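Side-chain contacts in SusD homolog (Bacteroides thetaiotaomicron VPI-5482, PDB 3FDH), which probably captures glycans at the outer membrane, as other SusD-type lipoproteins do, and hands them to a partner transporter: residues F23-V28 with E113-Y118; R208-S213 with K442-N447; R439-K442 with F448-L451. All blocks are in the same frame, centred on the assembly; numbering follows the deposited sequence.

Interaction 1: F23-V28 with E113-Y118; sequences FILADV and EVMAAY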
# COMPACT_ATOMS: atom_id res chain seq x y z
N PHE A 23 -13.74 19.57 9.29
CA PHE A 23 -13.18 18.94 10.49
C PHE A 23 -13.29 17.41 10.38
O PHE A 23 -12.43 16.64 10.86
CB PHE A 23 -13.86 19.48 11.75
CG PHE A 23 -13.69 20.97 11.91
CD1 PHE A 23 -12.42 21.53 11.88
CD2 PHE A 23 -14.79 21.82 12.06
CE1 PHE A 23 -12.27 22.92 12.01
CE2 PHE A 23 -14.63 23.17 12.20
CZ PHE A 23 -13.38 23.72 12.16
N ILE A 24 -14.34 16.97 9.72
CA ILE A 24 -14.52 15.53 9.53
C ILE A 24 -13.44 15.05 8.56
O ILE A 24 -12.82 13.99 8.74
CB ILE A 24 -15.92 15.16 8.99
CG1 ILE A 24 -17.04 15.71 9.89
CG2 ILE A 24 -16.05 13.64 8.87
CD1 ILE A 24 -18.44 15.56 9.31
N LEU A 25 -13.18 15.87 7.55
CA LEU A 25 -12.21 15.49 6.52
C LEU A 25 -10.84 15.32 7.12
O LEU A 25 -10.05 14.47 6.71
CB LEU A 25 -12.16 16.53 5.39
CG LEU A 25 -11.30 16.21 4.19
CD1 LEU A 25 -11.94 14.96 3.45
CD2 LEU A 25 -11.10 17.43 3.28
N ALA A 26 -10.52 16.16 8.08
CA ALA A 26 -9.17 16.11 8.71
C ALA A 26 -9.00 14.71 9.29
O ALA A 26 -7.95 14.06 9.16
CB ALA A 26 -9.04 17.16 9.82
N ASP A 27 -10.08 14.24 9.89
CA ASP A 27 -10.08 12.92 10.54
C ASP A 27 -10.05 11.79 9.53
O ASP A 27 -9.38 10.78 9.72
CB ASP A 27 -11.32 12.75 11.41
CG ASP A 27 -11.25 11.52 12.28
OD1 ASP A 27 -10.62 11.57 13.36
OD2 ASP A 27 -11.86 10.51 11.89
N VAL A 28 -10.79 11.97 8.45
CA VAL A 28 -10.90 10.95 7.40
C VAL A 28 -9.54 10.74 6.75
O VAL A 28 -9.08 9.63 6.52
CB VAL A 28 -12.04 11.32 6.36
CG1 VAL A 28 -11.91 10.57 5.04
CG2 VAL A 28 -13.46 11.15 6.99
N GLU A 113 -15.04 12.53 -1.58
CA GLU A 113 -15.45 11.51 -2.56
C GLU A 113 -14.26 10.65 -2.92
O GLU A 113 -14.36 9.42 -3.05
CB GLU A 113 -16.08 12.17 -3.80
CG GLU A 113 -17.52 12.59 -3.52
CD GLU A 113 -18.13 13.59 -4.50
OE1 GLU A 113 -17.37 14.31 -5.18
OE2 GLU A 113 -19.38 13.69 -4.55
N VAL A 114 -13.11 11.29 -2.99
CA VAL A 114 -11.86 10.57 -3.24
C VAL A 114 -11.54 9.64 -2.04
O VAL A 114 -11.13 8.49 -2.19
CB VAL A 114 -10.67 11.54 -3.51
CG1 VAL A 114 -9.29 10.77 -3.54
CG2 VAL A 114 -10.90 12.31 -4.83
N MSE A 115 -11.77 10.13 -0.83
CA MSE A 115 -11.46 9.28 0.33
C MSE A 115 -12.46 8.16 0.42
O MSE A 115 -12.14 7.08 0.92
CB MSE A 115 -11.47 10.06 1.65
CG MSE A 115 -10.39 11.12 1.78
SE MSE A 115 -8.74 10.23 2.12
CE MSE A 115 -7.93 10.19 0.41
N ALA A 116 -13.67 8.41 -0.07
CA ALA A 116 -14.73 7.38 -0.01
C ALA A 116 -14.31 6.25 -0.97
O ALA A 116 -14.41 5.07 -0.66
CB ALA A 116 -16.08 7.94 -0.40
N ALA A 117 -13.83 6.66 -2.13
CA ALA A 117 -13.41 5.72 -3.16
C ALA A 117 -12.27 4.89 -2.63
O ALA A 117 -12.22 3.68 -2.81
CB ALA A 117 -12.96 6.47 -4.44
N TYR A 118 -11.36 5.57 -1.96
CA TYR A 118 -10.14 4.93 -1.47
C TYR A 118 -10.46 3.85 -0.47
O TYR A 118 -9.90 2.76 -0.51
CB TYR A 118 -9.17 5.96 -0.88
CG TYR A 118 -7.75 5.48 -0.78
CD1 TYR A 118 -7.35 4.63 0.24
CD2 TYR A 118 -6.81 5.88 -1.69
CE1 TYR A 118 -6.04 4.17 0.35
CE2 TYR A 118 -5.50 5.44 -1.60
CZ TYR A 118 -5.12 4.59 -0.57
OH TYR A 118 -3.80 4.16 -0.48
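V28 on helix 21-37 and M115 on helix 106-127 mark the closest CA approach of segments 23-28 and 113-118, with 7.3 Å between V28 CA and M115 CA, and the two segments run in roughly the same sense. Both CB atoms point toward the other helix, yet the side chains slide past each other in opposite directions instead of meeting end to end. One methyl of V28 does most of the work: CG1, held anti to the backbone N (chi1 161°), lies 3.5 Å from M115 CB, a little tighter than ordinary carbon packing, and 3.6 Å from M115 CG. The selenomethionine therefore meets the valine with the root of its chain. Bends at chi2 (-76°) and chi3 (99°, away from the usual staggered values) then carry its selenium and CE away from helix 21-37, and the side chain also packs on F197 of helix 191-208. L25, one turn before V28, adds a looser apolar touch, its CD1 standing 4.5 Å from M115 CG. No hydrogen bond joins the segments, and all three touching residues are buried. V28 also packs on N88 of helix 76-95, and L25 on V180 of a nearby loop. What results is a small hydrophobic contact between two helices of the mainly helical SusD-type fold, whose family belongs to the TPR clan; because the segments run in the same sense and lie far apart in sequence, it is not the pairing within one helical hairpin.

Interaction 2: R208-S213 with K442-N447; sequences RLINRS and KGLNEN
N211 and L444 meet where two helices have just ended, one side chain from a short 3-10 turn after helix 191-208 and the other from the end of helix 431-443. The asparagine stretches across because CG lies anti to its backbone N (chi1 -173°). G443, with no side chain to intervene, sets its carbonyl oxygen on one face of the amide, well out of the plane of the N-H bonds; N211 ND2 is 3.7 Å from G443 O, a proximity rather than a hydrogen bond. The leucine comes over the same face, its side chain passing that of N211 in the opposite direction, and its methyl CD2 reaches 3.5 Å from N211 OD1 and 3.7 Å from N211 CB. The two methyls of L444 part here, for CD1 goes to I210. There the side chains cross at about a right angle, and I210 CG2, the branch set between its backbone N and carbonyl carbon, sits 4.0 Å from L444 CD1. Just beyond L444 the helix closes in a Schellman motif: N445 has positive phi, and two bonds run back into the last turn. The leucine thus projects from a turn whose backbone is tied to the preceding helical turn. I210 also rests on K216, D219 and Y220, so the contact fills the junction where helix 191-208 gives way to helix 216-228 and the end of helix 431-443 packs alongside, while R208 makes salt bridges to E433 of helix 431-443 and D125 of helix 106-127.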
# COMPACT_ATOMS: atom_id res chain seq x y z
N ARG A 208 -6.21 -2.59 -11.86
CA ARG A 208 -6.62 -3.62 -10.87
C ARG A 208 -7.56 -4.65 -11.45
O ARG A 208 -7.48 -5.85 -11.13
CB ARG A 208 -7.31 -2.97 -9.68
CG ARG A 208 -7.73 -4.01 -8.63
CD ARG A 208 -6.62 -4.26 -7.62
NE ARG A 208 -6.63 -3.18 -6.63
CZ ARG A 208 -5.67 -2.30 -6.42
NH1 ARG A 208 -4.51 -2.38 -7.04
NH2 ARG A 208 -5.83 -1.38 -5.48
N LEU A 209 -8.46 -4.19 -12.32
CA LEU A 209 -9.56 -5.04 -12.82
C LEU A 209 -9.32 -5.64 -14.21
O LEU A 209 -10.21 -6.18 -14.83
CB LEU A 209 -10.85 -4.26 -12.89
CG LEU A 209 -11.36 -3.54 -11.64
CD1 LEU A 209 -12.78 -3.07 -11.90
CD2 LEU A 209 -11.29 -4.38 -10.40
N ILE A 210 -8.10 -5.51 -14.65
CA ILE A 210 -7.71 -5.90 -16.02
C ILE A 210 -8.07 -7.33 -16.39
O ILE A 210 -8.45 -7.61 -17.50
CB ILE A 210 -6.20 -5.63 -16.29
CG1 ILE A 210 -5.93 -5.57 -17.80
CG2 ILE A 210 -5.31 -6.66 -15.56
CD1 ILE A 210 -6.65 -4.44 -18.50
N ASN A 211 -7.91 -8.24 -15.43
CA ASN A 211 -8.21 -9.64 -15.69
C ASN A 211 -9.63 -9.83 -16.17
O ASN A 211 -9.95 -10.77 -16.91
CB ASN A 211 -7.98 -10.45 -14.40
CG ASN A 211 -8.09 -11.94 -14.60
OD1 ASN A 211 -7.79 -12.46 -15.68
ND2 ASN A 211 -8.46 -12.64 -13.54
N ARG A 212 -10.48 -8.90 -15.77
CA ARG A 212 -11.90 -8.98 -16.04
C ARG A 212 -12.34 -8.16 -17.25
O ARG A 212 -13.50 -8.12 -17.63
CB ARG A 212 -12.70 -8.53 -14.82
CG ARG A 212 -12.61 -9.45 -13.65
CD ARG A 212 -13.32 -10.78 -13.98
NE ARG A 212 -13.26 -11.68 -12.83
CZ ARG A 212 -13.92 -12.81 -12.73
NH1 ARG A 212 -14.67 -13.27 -13.73
NH2 ARG A 212 -13.82 -13.51 -11.62
N SER A 213 -11.37 -7.55 -17.90
CA SER A 213 -11.66 -6.64 -19.01
C SER A 213 -12.12 -7.28 -20.31
O SER A 213 -11.70 -8.38 -20.66
CB SER A 213 -10.44 -5.77 -19.30
OG SER A 213 -10.70 -4.88 -20.36
N LYS A 442 -1.28 -13.27 -9.82
CA LYS A 442 -1.77 -14.63 -9.63
C LYS A 442 -2.98 -14.94 -10.50
O LYS A 442 -3.03 -15.98 -11.18
CB LYS A 442 -2.15 -14.92 -8.18
CG LYS A 442 -1.01 -15.29 -7.34
CD LYS A 442 -1.41 -15.77 -5.92
CE LYS A 442 -2.06 -17.12 -5.89
NZ LYS A 442 -1.22 -18.28 -6.27
N GLY A 443 -3.95 -14.03 -10.49
CA GLY A 443 -5.14 -14.18 -11.29
C GLY A 443 -4.84 -14.21 -12.78
O GLY A 443 -5.54 -14.86 -13.55
N LEU A 444 -3.75 -13.56 -13.18
CA LEU A 444 -3.31 -13.48 -14.58
C LEU A 444 -2.35 -14.63 -14.91
O LEU A 444 -1.83 -14.75 -16.00
CB LEU A 444 -2.60 -12.14 -14.84
CG LEU A 444 -3.47 -10.90 -14.71
CD1 LEU A 444 -2.67 -9.61 -14.84
CD2 LEU A 444 -4.60 -10.98 -15.75
N ASN A 445 -2.16 -15.48 -13.92
CA ASN A 445 -1.22 -16.61 -13.98
C ASN A 445 0.17 -16.22 -14.33
O ASN A 445 0.82 -16.82 -15.18
CB ASN A 445 -1.66 -17.71 -14.92
CG ASN A 445 -0.94 -18.97 -14.66
OD1 ASN A 445 -0.36 -19.13 -13.58
ND2 ASN A 445 -0.93 -19.88 -15.63
N GLU A 446 0.63 -15.17 -13.67
CA GLU A 446 1.99 -14.66 -13.82
C GLU A 446 2.75 -14.90 -12.52
O GLU A 446 2.23 -14.68 -11.42
CB GLU A 446 1.97 -13.19 -14.18
CG GLU A 446 1.35 -12.94 -15.59
CD GLU A 446 1.03 -11.48 -15.88
OE1 GLU A 446 1.04 -10.64 -14.96
OE2 GLU A 446 0.71 -11.20 -17.07
N ASN A 447 3.97 -15.35 -12.68
CA ASN A 447 4.83 -15.73 -11.55
C ASN A 447 6.13 -14.92 -11.64
O ASN A 447 7.16 -15.50 -11.96
CB ASN A 447 5.23 -17.23 -11.62
CG ASN A 447 4.04 -18.22 -11.74
OD1 ASN A 447 3.02 -17.97 -12.41
ND2 ASN A 447 4.20 -19.38 -11.12

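Interaction 3: R439-K442 with F448-L451; sequences RRMK and FITL
M441, a selenomethionine that gives up more surface here than either partner, uses its last two atoms to touch F448 and I449 separately. Its chain leaves the helix nearly straight (chi2 179°) and bends only at chi3 (-77°), which places selenium beside the phenylalanine and turns the terminal methyl toward the isoleucine. M441 SE lies 3.6 Å from F448 CD2 and 4.8 Å from the centroid of the F448 ring. With the selenium 69° off the ring normal, the approach is oblique, and this is a Met-aromatic contact with selenium in place of sulfur. The two side chains cross at about a right angle, and CD2 is the ring atom the selenium touches. Past the bend, M441 CE rests 3.9 Å from I449 CG1, an apolar touch between chains that cross obliquely. I449 has its CB directed toward the helix and CG1 anti to the carbonyl carbon, which presents this branch to the methyl. No hydrogen bond links the two segments, and both M441 and I449 are buried. Helix 412-423 contributes to all three residues: M417 packs on M441, L413 and Q414 on F448, and Y421 on I449. F438, one turn before M441, also touches I449, so the chain that leaves helix 431-443 doubles back along it and packs on both that helix and helix 412-423 before helix 456-459 begins.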
# COMPACT_ATOMS: atom_id res chain seq x y z
N ARG A 439 -1.45 -10.53 -6.04
CA ARG A 439 -2.63 -11.34 -6.23
C ARG A 439 -3.23 -11.13 -7.63
O ARG A 439 -3.81 -12.04 -8.23
CB ARG A 439 -3.69 -11.04 -5.16
CG ARG A 439 -3.30 -11.49 -3.78
CD ARG A 439 -4.46 -11.19 -2.83
NE ARG A 439 -4.65 -9.76 -2.65
CZ ARG A 439 -5.74 -9.18 -2.22
NH1 ARG A 439 -6.79 -9.92 -1.97
NH2 ARG A 439 -5.80 -7.88 -2.11
N ARG A 440 -3.05 -9.95 -8.17
CA ARG A 440 -3.58 -9.67 -9.51
C ARG A 440 -2.76 -10.51 -10.47
O ARG A 440 -3.33 -11.13 -11.38
CB ARG A 440 -3.52 -8.19 -9.86
CG ARG A 440 -3.84 -7.89 -11.30
CD ARG A 440 -3.99 -6.41 -11.55
NE ARG A 440 -2.81 -5.63 -11.21
CZ ARG A 440 -1.82 -5.38 -12.07
NH1 ARG A 440 -1.84 -5.88 -13.31
NH2 ARG A 440 -0.79 -4.68 -11.67
N MSE A 441 -1.44 -10.52 -10.28
CA MSE A 441 -0.54 -11.37 -11.11
C MSE A 441 -0.93 -12.84 -11.03
O MSE A 441 -0.91 -13.57 -12.03
CB MSE A 441 0.90 -11.24 -10.72
CG MSE A 441 1.41 -10.05 -11.42
SE MSE A 441 3.28 -9.46 -11.17
CE MSE A 441 3.21 -8.61 -9.50
N LYS A 442 -1.28 -13.27 -9.82
CA LYS A 442 -1.77 -14.63 -9.63
C LYS A 442 -2.98 -14.94 -10.50
O LYS A 442 -3.03 -15.98 -11.18
CB LYS A 442 -2.15 -14.92 -8.18
CG LYS A 442 -1.01 -15.29 -7.34
CD LYS A 442 -1.41 -15.77 -5.92
CE LYS A 442 -2.06 -17.12 -5.89
NZ LYS A 442 -1.22 -18.28 -6.27
N PHE A 448 6.07 -13.62 -11.40
CA PHE A 448 7.25 -12.78 -11.57
C PHE A 448 7.97 -12.54 -10.26
O PHE A 448 9.20 -12.44 -10.20
CB PHE A 448 6.90 -11.42 -12.21
CG PHE A 448 6.22 -11.52 -13.57
CD1 PHE A 448 6.59 -12.49 -14.49
CD2 PHE A 448 5.25 -10.58 -13.95
CE1 PHE A 448 5.96 -12.55 -15.76
CE2 PHE A 448 4.65 -10.62 -15.20
CZ PHE A 448 4.99 -11.63 -16.09
N ILE A 449 7.17 -12.49 -9.20
CA ILE A 449 7.66 -12.21 -7.84
C ILE A 449 7.75 -13.52 -7.08
O ILE A 449 6.76 -14.16 -6.82
CB ILE A 449 6.75 -11.22 -7.05
CG1 ILE A 449 6.51 -9.92 -7.83
CG2 ILE A 449 7.30 -10.97 -5.62
CD1 ILE A 449 7.72 -9.27 -8.28
N THR A 450 8.96 -13.92 -6.75
CA THR A 450 9.16 -15.16 -6.01
C THR A 450 9.00 -14.98 -4.51
O THR A 450 9.59 -14.09 -3.90
CB THR A 450 10.59 -15.71 -6.23
OG1 THR A 450 10.77 -16.00 -7.62
CG2 THR A 450 10.82 -17.00 -5.44
N LEU A 451 8.21 -15.86 -3.93
CA LEU A 451 8.01 -15.93 -2.46
C LEU A 451 8.55 -17.25 -2.00
O LEU A 451 8.36 -18.25 -2.66
CB LEU A 451 6.53 -15.82 -2.10
CG LEU A 451 5.90 -14.50 -2.56
CD1 LEU A 451 4.46 -14.48 -2.04
CD2 LEU A 451 6.71 -13.33 -2.06

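None of the three contacts has a hydrogen bond across its segments, and apolar contact is common to all, but their settings differ. Interaction 1 is a buried meeting of two helices, its centre about 29 and 31 Å from those of interactions 2 and 3, and it touches neither. Those two adjoin, with centres about 10 Å apart: both draw on helix 431-443, they share K442, and a probable bond from E446 N to M441 O couples them. Interaction 3 is a buried, local return of the chain, built on a selenomethionine shared by an aromatic ring and an aliphatic chain. Interaction 2, only partly buried, joins the ends of two helices far apart in sequence and admits a polar amide beside backbone and methyl groups.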